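Local coordinates for protein polysaccharide deacetylase (Ammonifex degensii, PDB 4WCJ) that probably removes N-acetyl groups from poly-beta-1,6-N-acetyl-D-glucosamine, as a zinc-binding family 4 carbohydrate esterase, at residues A[160-165]-A[206-211]. Residues are numbered along the deposited sequence; the frame is centred on the assembly and turned at random.
With ZN (zinc ion), chain B.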
loop_
_atom_site.group_PDB
_atom_site.type_symbol
_atom_site.label_atom_id
_atom_site.label_comp_id
_atom_site.label_asym_id
_atom_site.label_seq_id
_atom_site.Cartn_x
_atom_site.Cartn_y
_atom_site.Cartn_z
ATOM N N ASP A 160 -0.065 -14.808 -5.620
ATOM C CA ASP A 160 -1.287 -15.490 -5.190
ATOM C C ASP A 160 -1.054 -16.234 -3.879
ATOM O O ASP A 160 -1.224 -17.457 -3.790
ATOM C CB ASP A 160 -1.780 -16.443 -6.284
ATOM C CG ASP A 160 -3.160 -17.022 -5.988
ATOM O OD1 ASP A 160 -3.948 -16.380 -5.255
ATOM O OD2 ASP A 160 -3.449 -18.127 -6.493
ATOM N N LEU A 161 -0.672 -15.484 -2.851
ATOM C CA LEU A 161 -0.435 -16.061 -1.534
ATOM C C LEU A 161 -1.151 -15.262 -0.449
ATOM O O LEU A 161 -0.748 -15.272 0.709
ATOM C CB LEU A 161 1.073 -16.136 -1.233
ATOM C CG LEU A 161 1.813 -17.376 -1.733
ATOM C CD1 LEU A 161 3.257 -17.380 -1.251
ATOM C CD2 LEU A 161 1.110 -18.651 -1.278
ATOM N N HIS A 162 -2.227 -14.579 -0.831
ATOM C CA HIS A 162 -3.009 -13.783 0.108
ATOM C C HIS A 162 -4.047 -14.650 0.805
ATOM O O HIS A 162 -5.266 -14.440 0.679
ATOM C CB HIS A 162 -3.683 -12.624 -0.617
ATOM C CG HIS A 162 -4.052 -11.480 0.274
ATOM N ND1 HIS A 162 -4.923 -11.606 1.331
ATOM C CD2 HIS A 162 -3.685 -10.174 0.238
ATOM C CE1 HIS A 162 -5.073 -10.430 1.917
ATOM N NE2 HIS A 162 -4.321 -9.553 1.285
ATOM N N TYR A 163 -3.557 -15.634 1.542
ATOM C CA TYR A 163 -4.417 -16.576 2.230
ATOM C C TYR A 163 -4.004 -16.709 3.686
ATOM O O TYR A 163 -2.814 -16.616 4.024
ATOM C CB TYR A 163 -4.376 -17.939 1.536
ATOM C CG TYR A 163 -4.786 -17.894 0.082
ATOM C CD1 TYR A 163 -6.124 -17.929 -0.281
ATOM C CD2 TYR A 163 -3.835 -17.816 -0.927
ATOM C CE1 TYR A 163 -6.508 -17.890 -1.608
ATOM C CE2 TYR A 163 -4.209 -17.768 -2.264
ATOM C CZ TYR A 163 -5.550 -17.807 -2.596
ATOM O OH TYR A 163 -5.933 -17.767 -3.918
ATOM N N TRP A 164 -5.000 -16.932 4.538
ATOM C CA TRP A 164 -4.805 -17.041 5.976
ATOM C C TRP A 164 -5.068 -18.463 6.468
ATOM O O TRP A 164 -6.085 -19.066 6.126
ATOM C CB TRP A 164 -5.725 -16.053 6.703
ATOM C CG TRP A 164 -5.593 -16.092 8.189
ATOM C CD1 TRP A 164 -6.321 -16.851 9.061
ATOM C CD2 TRP A 164 -4.677 -15.334 8.983
ATOM N NE1 TRP A 164 -5.908 -16.614 10.351
ATOM C CE2 TRP A 164 -4.900 -15.684 10.329
ATOM C CE3 TRP A 164 -3.686 -14.393 8.684
ATOM C CZ2 TRP A 164 -4.169 -15.125 11.376
ATOM C CZ3 TRP A 164 -2.963 -13.839 9.725
ATOM C CH2 TRP A 164 -3.207 -14.209 11.056
ATOM N N ASP A 165 -4.144 -18.995 7.261
ATOM C CA ASP A 165 -4.337 -20.295 7.890
ATOM C C ASP A 165 -4.890 -20.106 9.301
ATOM O O ASP A 165 -4.200 -19.612 10.190
ATOM C CB ASP A 165 -3.021 -21.080 7.921
ATOM C CG ASP A 165 -3.213 -22.524 8.336
ATOM O OD1 ASP A 165 -3.327 -22.784 9.551
ATOM O OD2 ASP A 165 -3.245 -23.399 7.444
ATOM N N TYR A 206 3.171 -6.726 2.719
ATOM C CA TYR A 206 2.779 -8.021 3.270
ATOM C C TYR A 206 1.276 -8.115 3.458
ATOM O O TYR A 206 0.685 -7.260 4.121
ATOM C CB TYR A 206 3.445 -8.266 4.623
ATOM C CG TYR A 206 4.915 -8.639 4.596
ATOM C CD1 TYR A 206 5.347 -9.809 3.977
ATOM C CD2 TYR A 206 5.863 -7.844 5.225
ATOM C CE1 TYR A 206 6.684 -10.159 3.962
ATOM C CE2 TYR A 206 7.207 -8.194 5.219
ATOM C CZ TYR A 206 7.611 -9.351 4.586
ATOM O OH TYR A 206 8.945 -9.704 4.589
ATOM N N PRO A 207 0.654 -9.159 2.896
ATOM C CA PRO A 207 -0.734 -9.432 3.276
ATOM C C PRO A 207 -0.798 -9.710 4.775
ATOM O O PRO A 207 0.099 -10.377 5.312
ATOM C CB PRO A 207 -1.096 -10.668 2.452
ATOM C CG PRO A 207 -0.118 -10.662 1.308
ATOM C CD PRO A 207 1.155 -10.109 1.893
ATOM N N TYR A 208 -1.817 -9.150 5.422
ATOM C CA TYR A 208 -2.069 -9.264 6.865
ATOM C C TYR A 208 -1.029 -8.484 7.675
ATOM O O TYR A 208 -1.095 -8.443 8.898
ATOM C CB TYR A 208 -2.142 -10.740 7.295
ATOM C CG TYR A 208 -3.066 -11.539 6.404
ATOM C CD1 TYR A 208 -4.448 -11.345 6.437
ATOM C CD2 TYR A 208 -2.555 -12.457 5.498
ATOM C CE1 TYR A 208 -5.292 -12.058 5.594
ATOM C CE2 TYR A 208 -3.393 -13.176 4.661
ATOM C CZ TYR A 208 -4.748 -12.971 4.710
ATOM O OH TYR A 208 -5.541 -13.700 3.864
ATOM N N GLY A 209 -0.088 -7.843 6.987
ATOM C CA GLY A 209 0.689 -6.774 7.589
ATOM C C GLY A 209 2.081 -7.048 8.119
ATOM O O GLY A 209 2.773 -6.110 8.521
ATOM N N PHE A 210 2.506 -8.306 8.141
ATOM C CA PHE A 210 3.783 -8.629 8.788
ATOM C C PHE A 210 4.581 -9.723 8.110
ATOM O O PHE A 210 4.038 -10.556 7.399
ATOM C CB PHE A 210 3.529 -9.000 10.249
ATOM C CG PHE A 210 2.803 -7.929 10.998
ATOM C CD1 PHE A 210 3.490 -6.827 11.482
ATOM C CD2 PHE A 210 1.424 -7.979 11.144
ATOM C CE1 PHE A 210 2.820 -5.813 12.142
ATOM C CE2 PHE A 210 0.748 -6.971 11.799
ATOM C CZ PHE A 210 1.446 -5.885 12.300
ATOM N N GLY A 211 5.890 -9.706 8.343
ATOM C CA GLY A 211 6.773 -10.707 7.787
ATOM C C GLY A 211 7.748 -11.210 8.833
ATOM O O GLY A 211 7.593 -10.933 10.028
HETATM ZN ZN ZN B . -4.340 -7.374 1.357
HETATM O O HOH W 1 -7.818 -12.478 2.450
HETATM O O HOH W 2 -6.363 -7.256 2.316
HETATM O O HOH W 3 -4.128 -5.694 2.921
#
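A chi1 of -158° carries the H162 imidazole to the 206-211 loop, and Y208, its CG opposite the carbonyl carbon (chi1 -49°), brings its phenol to meet that zinc-bound ring. The imidazole turns its edge to the phenol face in an offset edge-to-face pair, centroids 4.8 Å apart. Over the opposite face of Y208 stands W164, edge-on, its CE3 lying 3.7 Å from CG of Y208 and its six-membered ring inclined at 65°. The tyrosine is thus sandwiched between two ring edges. P207 adds a CH-pi contact, setting its CB over a face of the H162 imidazole, 3.6 Å from the ring centroid. NE2 of H162 binds zinc at 2.2 Å, in a site completed by D99, H157 and two waters. A third water links ND1 of H162, from which it accepts a weak hydrogen bond, to OH of Y208, 2.9 Å from the water. P171 also touches both W164 and Y208, joining the short 164-165/170-171 hairpin to the loop that follows strand 203-205. Replacing Y208 with an alanine would probably open a gap between H162 and W164, deprive the bridging water of its phenol partner and let the indole turn more freely. The arrangement belongs to the metal centre of a family 4 carbohydrate esterase, with an Asp-His-His zinc triad. The zinc bond, with proline over a face and the phenol beside the ring, probably limits imidazole rotation. With NE2 bound to zinc, the ring proton is probably on ND1, consistent with its weak bond to the water.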